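Local coordinates for protein choline kinase (Cryptosporidium parvum, PDB 3MES) that probably phosphorylates choline, and perhaps ethanolamine, using ATP and magnesium, at residues B[324-338]-B[347-361]. Numbering follows the deposited sequence.
Sequences YPCEELRKLFISVYL and MPSQQIVHIMTKAVE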
ATOM      1  N   TYR B 324     -18.530   6.138 -11.875  1.00 20.35           N
ATOM      2  CA  TYR B 324     -17.312   5.832 -12.610  1.00 19.92           C
ATOM      3  C   TYR B 324     -16.285   6.896 -12.238  1.00 19.84           C
ATOM      4  O   TYR B 324     -16.590   8.088 -12.272  1.00 19.86           O
ATOM      5  CB  TYR B 324     -17.565   5.826 -14.118  1.00 19.75           C
ATOM      6  CG  TYR B 324     -16.387   5.325 -14.917  1.00 19.10           C
ATOM      7  CD1 TYR B 324     -16.161   3.964 -15.074  1.00 18.51           C
ATOM      8  CD2 TYR B 324     -15.490   6.211 -15.502  1.00 18.28           C
ATOM      9  CE1 TYR B 324     -15.079   3.497 -15.793  1.00 17.90           C
ATOM     10  CE2 TYR B 324     -14.403   5.754 -16.224  1.00 17.67           C
ATOM     11  CZ  TYR B 324     -14.203   4.396 -16.367  1.00 17.67           C
ATOM     12  OH  TYR B 324     -13.126   3.927 -17.088  1.00 16.86           O
ATOM     13  N   PRO B 325     -15.069   6.470 -11.867  1.00 19.69           N
ATOM     14  CA  PRO B 325     -14.064   7.381 -11.317  1.00 19.57           C
ATOM     15  C   PRO B 325     -13.748   8.539 -12.256  1.00 19.44           C
ATOM     16  O   PRO B 325     -13.633   8.344 -13.465  1.00 19.47           O
ATOM     17  CB  PRO B 325     -12.830   6.486 -11.136  1.00 19.61           C
ATOM     18  CG  PRO B 325     -13.067   5.305 -12.018  1.00 19.62           C
ATOM     19  CD  PRO B 325     -14.547   5.103 -12.030  1.00 19.74           C
ATOM     20  N   CYS B 326     -13.612   9.736 -11.691  1.00 19.18           N
ATOM     21  CA  CYS B 326     -13.307  10.927 -12.476  1.00 18.93           C
ATOM     22  C   CYS B 326     -11.937  10.809 -13.135  1.00 18.83           C
ATOM     23  O   CYS B 326     -11.136   9.941 -12.784  1.00 18.72           O
ATOM     24  CB  CYS B 326     -13.358  12.176 -11.594  1.00 18.82           C
ATOM     25  SG  CYS B 326     -12.065  12.234 -10.333  1.00 18.83           S
ATOM     26  N   GLU B 327     -11.666  11.694 -14.087  1.00 18.73           N
ATOM     27  CA  GLU B 327     -10.430  11.621 -14.855  1.00 18.62           C
ATOM     28  C   GLU B 327      -9.183  11.801 -13.998  1.00 18.37           C
ATOM     29  O   GLU B 327      -8.146  11.209 -14.278  1.00 18.40           O
ATOM     30  CB  GLU B 327     -10.434  12.653 -15.980  1.00 18.74           C
ATOM     31  CG  GLU B 327      -9.289  12.473 -16.951  1.00 19.33           C
ATOM     32  CD  GLU B 327      -9.079  13.681 -17.828  1.00 20.06           C
ATOM     33  OE1 GLU B 327      -9.553  14.774 -17.455  1.00 20.28           O
ATOM     34  OE2 GLU B 327      -8.436  13.535 -18.890  1.00 20.98           O
ATOM     35  N   GLU B 328      -9.275  12.627 -12.962  1.00 18.19           N
ATOM     36  CA  GLU B 328      -8.125  12.867 -12.104  1.00 18.09           C
ATOM     37  C   GLU B 328      -7.764  11.615 -11.310  1.00 18.05           C
ATOM     38  O   GLU B 328      -6.602  11.210 -11.274  1.00 18.06           O
ATOM     39  CB  GLU B 328      -8.370  14.049 -11.164  1.00 18.10           C
ATOM     40  CG  GLU B 328      -7.140  14.451 -10.364  1.00 18.17           C
ATOM     41  CD  GLU B 328      -7.350  15.707  -9.544  1.00 18.41           C
ATOM     42  OE1 GLU B 328      -8.512  16.147  -9.395  1.00 18.98           O
ATOM     43  OE2 GLU B 328      -6.349  16.257  -9.047  1.00 18.51           O
ATOM     44  N   LEU B 329      -8.763  11.003 -10.679  1.00 18.05           N
ATOM     45  CA  LEU B 329      -8.545   9.767  -9.937  1.00 18.14           C
ATOM     46  C   LEU B 329      -7.892   8.721 -10.828  1.00 18.28           C
ATOM     47  O   LEU B 329      -6.906   8.091 -10.445  1.00 18.39           O
ATOM     48  CB  LEU B 329      -9.859   9.213  -9.382  1.00 18.08           C
ATOM     49  CG  LEU B 329      -9.667   7.991  -8.475  1.00 18.15           C
ATOM     50  CD1 LEU B 329      -8.890   8.385  -7.226  1.00 17.53           C
ATOM     51  CD2 LEU B 329     -10.995   7.343  -8.102  1.00 17.78           C
ATOM     52  N   ARG B 330      -8.450   8.543 -12.021  1.00 18.38           N
ATOM     53  CA  ARG B 330      -7.929   7.578 -12.977  1.00 18.57           C
ATOM     54  C   ARG B 330      -6.443   7.819 -13.247  1.00 18.73           C
ATOM     55  O   ARG B 330      -5.641   6.881 -13.238  1.00 18.76           O
ATOM     56  CB  ARG B 330      -8.743   7.624 -14.277  1.00 18.50           C
ATOM     57  CG  ARG B 330     -10.108   6.942 -14.188  1.00 18.58           C
ATOM     58  CD  ARG B 330     -11.142   7.623 -15.089  1.00 19.03           C
ATOM     59  NE  ARG B 330     -10.616   7.866 -16.429  1.00 19.39           N
ATOM     60  CZ  ARG B 330     -11.133   8.729 -17.297  1.00 18.87           C
ATOM     61  NH1 ARG B 330     -10.576   8.875 -18.490  1.00 18.92           N
ATOM     62  NH2 ARG B 330     -12.199   9.451 -16.976  1.00 18.49           N
ATOM     63  N   LYS B 331      -6.078   9.079 -13.473  1.00 18.86           N
ATOM     64  CA  LYS B 331      -4.686   9.443 -13.754  1.00 18.91           C
ATOM     65  C   LYS B 331      -3.744   9.164 -12.587  1.00 18.75           C
ATOM     66  O   LYS B 331      -2.585   8.808 -12.788  1.00 18.67           O
ATOM     67  CB  LYS B 331      -4.584  10.914 -14.158  1.00 19.04           C
ATOM     68  CG  LYS B 331      -5.293  11.233 -15.452  1.00 19.64           C
ATOM     69  CD  LYS B 331      -4.797  12.542 -16.040  1.00 20.82           C
ATOM     70  CE  LYS B 331      -5.460  12.811 -17.381  1.00 21.57           C
ATOM     71  NZ  LYS B 331      -4.850  13.974 -18.088  1.00 22.30           N
ATOM     72  N   LEU B 332      -4.234   9.346 -11.366  1.00 18.72           N
ATOM     73  CA  LEU B 332      -3.453   8.993 -10.188  1.00 18.59           C
ATOM     74  C   LEU B 332      -3.216   7.487 -10.168  1.00 18.37           C
ATOM     75  O   LEU B 332      -2.103   7.022  -9.921  1.00 18.34           O
ATOM     76  CB  LEU B 332      -4.164   9.442  -8.913  1.00 18.72           C
ATOM     77  CG  LEU B 332      -4.309  10.956  -8.758  1.00 19.05           C
ATOM     78  CD1 LEU B 332      -5.127  11.299  -7.519  1.00 19.41           C
ATOM     79  CD2 LEU B 332      -2.939  11.620  -8.707  1.00 19.21           C
ATOM     80  N   PHE B 333      -4.267   6.726 -10.441  1.00 18.19           N
ATOM     81  CA  PHE B 333      -4.155   5.275 -10.489  1.00 17.98           C
ATOM     82  C   PHE B 333      -3.078   4.874 -11.484  1.00 17.95           C
ATOM     83  O   PHE B 333      -2.167   4.107 -11.163  1.00 17.93           O
ATOM     84  CB  PHE B 333      -5.491   4.651 -10.890  1.00 17.86           C
ATOM     85  CG  PHE B 333      -5.463   3.149 -10.960  1.00 17.91           C
ATOM     86  CD1 PHE B 333      -5.956   2.385  -9.916  1.00 17.97           C
ATOM     87  CD2 PHE B 333      -4.944   2.503 -12.070  1.00 18.05           C
ATOM     88  CE1 PHE B 333      -5.935   1.005  -9.978  1.00 18.11           C
ATOM     89  CE2 PHE B 333      -4.919   1.122 -12.137  1.00 17.90           C
ATOM     90  CZ  PHE B 333      -5.415   0.372 -11.091  1.00 17.79           C
ATOM     91  N   ILE B 334      -3.180   5.415 -12.692  1.00 17.78           N
ATOM     92  CA  ILE B 334      -2.303   5.019 -13.782  1.00 17.60           C
ATOM     93  C   ILE B 334      -0.862   5.463 -13.566  1.00 17.56           C
ATOM     94  O   ILE B 334       0.071   4.798 -14.016  1.00 17.70           O
ATOM     95  CB  ILE B 334      -2.836   5.528 -15.134  1.00 17.65           C
ATOM     96  CG1 ILE B 334      -4.119   4.773 -15.495  1.00 17.36           C
ATOM     97  CG2 ILE B 334      -1.783   5.358 -16.221  1.00 17.55           C
ATOM     98  CD1 ILE B 334      -4.867   5.367 -16.670  1.00 17.82           C
ATOM     99  N   SER B 335      -0.682   6.584 -12.874  1.00 17.45           N
ATOM    100  CA  SER B 335       0.655   7.063 -12.541  1.00 17.26           C
ATOM    101  C   SER B 335       1.339   6.111 -11.570  1.00 17.04           C
ATOM    102  O   SER B 335       2.526   5.806 -11.712  1.00 17.04           O
ATOM    103  CB  SER B 335       0.589   8.464 -11.934  1.00 17.30           C
ATOM    104  OG  SER B 335       0.033   9.383 -12.853  1.00 17.66           O
ATOM    105  N   VAL B 336       0.589   5.651 -10.576  1.00 16.74           N
ATOM    106  CA  VAL B 336       1.121   4.719  -9.590  1.00 16.42           C
ATOM    107  C   VAL B 336       1.368   3.357 -10.227  1.00 16.35           C
ATOM    108  O   VAL B 336       2.375   2.704  -9.953  1.00 16.29           O
ATOM    109  CB  VAL B 336       0.164   4.554  -8.394  1.00 16.32           C
ATOM    110  CG1 VAL B 336       0.696   3.505  -7.428  1.00 16.31           C
ATOM    111  CG2 VAL B 336      -0.040   5.886  -7.690  1.00 15.97           C
ATOM    112  N   TYR B 337       0.438   2.938 -11.079  1.00 16.28           N
ATOM    113  CA  TYR B 337       0.559   1.678 -11.802  1.00 16.24           C
ATOM    114  C   TYR B 337       1.873   1.626 -12.574  1.00 16.40           C
ATOM    115  O   TYR B 337       2.675   0.704 -12.402  1.00 16.46           O
ATOM    116  CB  TYR B 337      -0.627   1.499 -12.760  1.00 16.11           C
ATOM    117  CG  TYR B 337      -0.498   0.312 -13.693  1.00 15.59           C
ATOM    118  CD1 TYR B 337      -0.923  -0.954 -13.302  1.00 15.08           C
ATOM    119  CD2 TYR B 337       0.047   0.457 -14.962  1.00 14.99           C
ATOM    120  CE1 TYR B 337      -0.805  -2.039 -14.148  1.00 14.51           C
ATOM    121  CE2 TYR B 337       0.170  -0.624 -15.814  1.00 14.53           C
ATOM    122  CZ  TYR B 337      -0.259  -1.871 -15.403  1.00 14.54           C
ATOM    123  OH  TYR B 337      -0.141  -2.951 -16.250  1.00 14.08           O
ATOM    124  N   LEU B 338       2.091   2.629 -13.421  1.00 16.50           N
ATOM    125  CA  LEU B 338       3.282   2.686 -14.262  1.00 16.61           C
ATOM    126  C   LEU B 338       4.561   2.817 -13.444  1.00 16.82           C
ATOM    127  O   LEU B 338       5.593   2.245 -13.796  1.00 16.86           O
ATOM    128  CB  LEU B 338       3.177   3.839 -15.262  1.00 16.60           C
ATOM    129  CG  LEU B 338       2.125   3.655 -16.356  1.00 16.37           C
ATOM    130  CD1 LEU B 338       1.957   4.932 -17.169  1.00 16.20           C
ATOM    131  CD2 LEU B 338       2.501   2.485 -17.250  1.00 16.24           C
ATOM    132  N   MET B 347       4.215  10.355 -13.108  1.00 22.15           N
ATOM    133  CA  MET B 347       3.226  11.221 -12.486  1.00 22.27           C
ATOM    134  C   MET B 347       2.194  11.693 -13.506  1.00 22.32           C
ATOM    135  O   MET B 347       2.447  11.667 -14.707  1.00 22.31           O
ATOM    136  CB  MET B 347       3.918  12.400 -11.796  1.00 22.28           C
ATOM    137  CG  MET B 347       5.005  11.958 -10.822  1.00 22.36           C
ATOM    138  SD  MET B 347       5.808  13.299  -9.919  1.00 22.96           S
ATOM    139  CE  MET B 347       6.659  14.144 -11.251  1.00 22.64           C
ATOM    140  N   PRO B 348       1.023  12.124 -13.022  1.00 22.47           N
ATOM    141  CA  PRO B 348      -0.123  12.450 -13.865  1.00 22.66           C
ATOM    142  C   PRO B 348       0.178  13.483 -14.949  1.00 22.85           C
ATOM    143  O   PRO B 348      -0.498  13.503 -15.974  1.00 22.96           O
ATOM    144  CB  PRO B 348      -1.140  13.017 -12.868  1.00 22.62           C
ATOM    145  CG  PRO B 348      -0.742  12.442 -11.555  1.00 22.41           C
ATOM    146  CD  PRO B 348       0.749  12.382 -11.599  1.00 22.45           C
ATOM    147  N   SER B 349       1.180  14.327 -14.730  1.00 23.13           N
ATOM    148  CA  SER B 349       1.464  15.428 -15.652  1.00 23.40           C
ATOM    149  C   SER B 349       2.253  14.974 -16.874  1.00 23.57           C
ATOM    150  O   SER B 349       2.430  15.733 -17.828  1.00 23.63           O
ATOM    151  CB  SER B 349       2.219  16.549 -14.936  1.00 23.49           C
ATOM    152  OG  SER B 349       3.510  16.117 -14.532  1.00 23.73           O
ATOM    153  N   GLN B 350       2.729  13.736 -16.840  1.00 23.67           N
ATOM    154  CA  GLN B 350       3.523  13.202 -17.939  1.00 23.73           C
ATOM    155  C   GLN B 350       2.644  12.712 -19.090  1.00 23.71           C
ATOM    156  O   GLN B 350       1.503  12.302 -18.884  1.00 23.73           O
ATOM    157  CB  GLN B 350       4.453  12.096 -17.436  1.00 23.75           C
ATOM    158  CG  GLN B 350       5.539  12.605 -16.499  1.00 23.97           C
ATOM    159  CD  GLN B 350       6.216  11.497 -15.716  1.00 24.70           C
ATOM    160  OE1 GLN B 350       5.835  10.329 -15.807  1.00 24.91           O
ATOM    161  NE2 GLN B 350       7.224  11.860 -14.933  1.00 24.81           N
ATOM    162  N   GLN B 351       3.136  12.805 -20.295  1.00 23.72           N
ATOM    163  CA  GLN B 351       2.344  12.429 -21.454  1.00 23.73           C
ATOM    164  C   GLN B 351       2.043  10.939 -21.584  1.00 23.45           C
ATOM    165  O   GLN B 351       1.050  10.593 -22.102  1.00 23.37           O
ATOM    166  CB  GLN B 351       2.935  13.053 -22.730  1.00 23.88           C
ATOM    167  CG  GLN B 351       2.193  12.825 -24.004  1.00 24.67           C
ATOM    168  CD  GLN B 351       0.923  13.672 -24.189  0.50 26.07           C
ATOM    169  OE1 GLN B 351      -0.172  13.152 -24.389  0.50 26.78           O
ATOM    170  NE2 GLN B 351       1.083  14.965 -24.182  0.50 26.46           N
ATOM    171  N   ILE B 352       2.891  10.079 -21.037  1.00 23.20           N
ATOM    172  CA  ILE B 352       2.622   8.645 -21.033  1.00 22.96           C
ATOM    173  C   ILE B 352       1.359   8.318 -20.235  1.00 22.89           C
ATOM    174  O   ILE B 352       0.675   7.333 -20.512  1.00 22.84           O
ATOM    175  CB  ILE B 352       3.818   7.841 -20.478  1.00 22.96           C
ATOM    176  CG1 ILE B 352       3.583   6.341 -20.654  1.00 22.72           C
ATOM    177  CG2 ILE B 352       4.063   8.178 -19.013  1.00 22.87           C
ATOM    178  CD1 ILE B 352       4.752   5.491 -20.211  1.00 22.87           C
ATOM    179  N   VAL B 353       1.050   9.152 -19.249  1.00 22.78           N
ATOM    180  CA  VAL B 353      -0.161   8.967 -18.456  1.00 22.69           C
ATOM    181  C   VAL B 353      -1.384   9.498 -19.202  1.00 22.59           C
ATOM    182  O   VAL B 353      -2.396   8.808 -19.326  1.00 22.63           O
ATOM    183  CB  VAL B 353      -0.050   9.653 -17.083  1.00 22.64           C
ATOM    184  CG1 VAL B 353      -1.397   9.655 -16.382  1.00 22.67           C
ATOM    185  CG2 VAL B 353       1.000   8.957 -16.231  1.00 22.61           C
ATOM    186  N   HIS B 354      -1.279  10.725 -19.701  1.00 22.44           N
ATOM    187  CA  HIS B 354      -2.348  11.335 -20.481  1.00 22.26           C
ATOM    188  C   HIS B 354      -2.822  10.403 -21.592  1.00 21.81           C
ATOM    189  O   HIS B 354      -4.019  10.219 -21.786  1.00 21.84           O
ATOM    190  CB  HIS B 354      -1.873  12.663 -21.072  1.00 22.49           C
ATOM    191  CG  HIS B 354      -2.907  13.368 -21.895  1.00 23.32           C
ATOM    192  ND1 HIS B 354      -3.043  13.166 -23.253  1.00 24.13           N
ATOM    193  CD2 HIS B 354      -3.844  14.287 -21.553  1.00 24.10           C
ATOM    194  CE1 HIS B 354      -4.023  13.924 -23.712  1.00 24.28           C
ATOM    195  NE2 HIS B 354      -4.527  14.614 -22.701  1.00 24.65           N
ATOM    196  N   ILE B 355      -1.878   9.818 -22.319  1.00 21.39           N
ATOM    197  CA  ILE B 355      -2.209   8.909 -23.412  1.00 20.92           C
ATOM    198  C   ILE B 355      -2.855   7.617 -22.915  1.00 20.72           C
ATOM    199  O   ILE B 355      -3.894   7.195 -23.428  1.00 20.71           O
ATOM    200  CB  ILE B 355      -0.968   8.556 -24.248  1.00 20.83           C
ATOM    201  CG1 ILE B 355      -0.522   9.760 -25.075  1.00 20.82           C
ATOM    202  CG2 ILE B 355      -1.260   7.376 -25.160  1.00 20.74           C
ATOM    203  CD1 ILE B 355       0.654   9.471 -25.980  1.00 20.79           C
ATOM    204  N   MET B 356      -2.237   6.991 -21.919  1.00 20.27           N
ATOM    205  CA  MET B 356      -2.716   5.708 -21.420  1.00 20.01           C
ATOM    206  C   MET B 356      -4.089   5.830 -20.774  1.00 19.91           C
ATOM    207  O   MET B 356      -4.922   4.933 -20.890  1.00 19.86           O
ATOM    208  CB  MET B 356      -1.719   5.094 -20.432  1.00 19.86           C
ATOM    209  CG  MET B 356      -2.187   3.774 -19.845  1.00 19.38           C
ATOM    210  SD  MET B 356      -0.917   2.923 -18.893  1.00 18.73           S
ATOM    211  CE  MET B 356      -1.800   1.443 -18.402  1.00 19.11           C
ATOM    212  N   THR B 357      -4.322   6.945 -20.093  1.00 19.78           N
ATOM    213  CA  THR B 357      -5.601   7.161 -19.430  1.00 19.77           C
ATOM    214  C   THR B 357      -6.758   7.130 -20.426  1.00 19.71           C
ATOM    215  O   THR B 357      -7.786   6.504 -20.175  1.00 19.71           O
ATOM    216  CB  THR B 357      -5.623   8.489 -18.663  1.00 19.76           C
ATOM    217  OG1 THR B 357      -4.556   8.503 -17.708  1.00 19.81           O
ATOM    218  CG2 THR B 357      -6.947   8.656 -17.936  1.00 19.62           C
ATOM    219  N   LYS B 358      -6.587   7.805 -21.558  1.00 19.62           N
ATOM    220  CA  LYS B 358      -7.642   7.859 -22.564  1.00 19.56           C
ATOM    221  C   LYS B 358      -7.737   6.545 -23.335  1.00 19.29           C
ATOM    222  O   LYS B 358      -8.815   6.147 -23.775  1.00 19.26           O
ATOM    223  CB  LYS B 358      -7.435   9.049 -23.508  1.00 19.65           C
ATOM    224  CG  LYS B 358      -6.174   8.970 -24.348  1.00 20.20           C
ATOM    225  CD  LYS B 358      -5.644  10.360 -24.702  1.00 20.96           C
ATOM    226  CE  LYS B 358      -6.593  11.110 -25.623  1.00 21.27           C
ATOM    227  NZ  LYS B 358      -5.958  12.348 -26.166  1.00 21.91           N
ATOM    228  N   ALA B 359      -6.603   5.871 -23.490  1.00 19.10           N
ATOM    229  CA  ALA B 359      -6.575   4.567 -24.142  1.00 18.93           C
ATOM    230  C   ALA B 359      -7.309   3.526 -23.301  1.00 18.78           C
ATOM    231  O   ALA B 359      -8.049   2.697 -23.831  1.00 18.74           O
ATOM    232  CB  ALA B 359      -5.139   4.127 -24.400  1.00 18.93           C
ATOM    233  N   VAL B 360      -7.103   3.579 -21.988  1.00 18.47           N
ATOM    234  CA  VAL B 360      -7.742   2.641 -21.071  1.00 18.29           C
ATOM    235  C   VAL B 360      -9.261   2.755 -21.124  1.00 18.23           C
ATOM    236  O   VAL B 360      -9.974   1.788 -20.856  1.00 18.20           O
ATOM    237  CB  VAL B 360      -7.278   2.865 -19.617  1.00 18.21           C
ATOM    238  CG1 VAL B 360      -8.174   2.108 -18.655  1.00 18.09           C
ATOM    239  CG2 VAL B 360      -5.832   2.444 -19.449  1.00 17.82           C
ATOM    240  N   GLU B 361      -9.750   3.943 -21.465  1.00 18.15           N
ATOM    241  CA  GLU B 361     -11.190   4.178 -21.563  1.00 18.01           C
ATOM    242  C   GLU B 361     -11.839   3.244 -22.579  1.00 17.86           C
ATOM    243  O   GLU B 361     -12.965   2.790 -22.391  1.00 17.84           O
ATOM    244  CB  GLU B 361     -11.476   5.635 -21.929  1.00 17.98           C
ATOM    245  CG  GLU B 361     -11.333   6.599 -20.765  1.00 18.15           C
ATOM    246  CD  GLU B 361     -12.313   6.299 -19.646  1.00 18.61           C
ATOM    247  OE1 GLU B 361     -11.892   5.704 -18.632  1.00 18.12           O
ATOM    248  OE2 GLU B 361     -13.505   6.645 -19.785  1.00 18.88           O
TER
HETATM  249  O   HOH W   1      -9.085   5.850 -17.603  1.00 18.30           O
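With its chi1 at -172° carrying the ring away from its own backbone N, Tyr324 meets Glu361, whose chain bends at chi2 to bring its carboxylate to the phenol OH at the ring edge and against a face of the Arg330 guanidinium. These residues close one end of a helix-helix pair in the helical part of the kinase fold: helices 327-338 and 351-361 cross at 116°, their axes 9.6 Å apart. Tyr324 OH donates to Glu361 OE1 over 2.7 Å, on the syn side but tilted out of the carboxylate plane, while that oxygen lies at the edge of the ring. Arg330 instead lays a guanidinium face over the carboxylate, the two planes 24° apart. Arg330 NE and Glu361 OE1, 3.3 Å apart, therefore attract by charge without an N-H aimed at the oxygen; Lys405 pairs with Glu361 OE2.

Toward the middle, the packing is knobs-into-holes. Ile334 fits among Val353, Met356, Thr357 and Val360, its CD1 3.3 Å from Thr357 OG1, and Val353 enters the hole formed by Lys331, Ile334, Ser335 and Leu338. The extended Met356 chain passes its sulfur by Ile334 CG2 and Leu338 CD2, and its methyl reaches the Tyr337 ring. Just before helix 351-361 begins, Pro348 CG touches Leu332 CD2 at 3.7 Å, and Leu332 also packs on Leu332 of the second subunit. Ser335 OG sits against the Pro348 ring but donates back to Lys331 O within its own helix. One water ties the charged end together, accepting from Arg330 NE at 2.8 Å and donating to Thr357 O and Glu361 OE1, each at 3.0 Å.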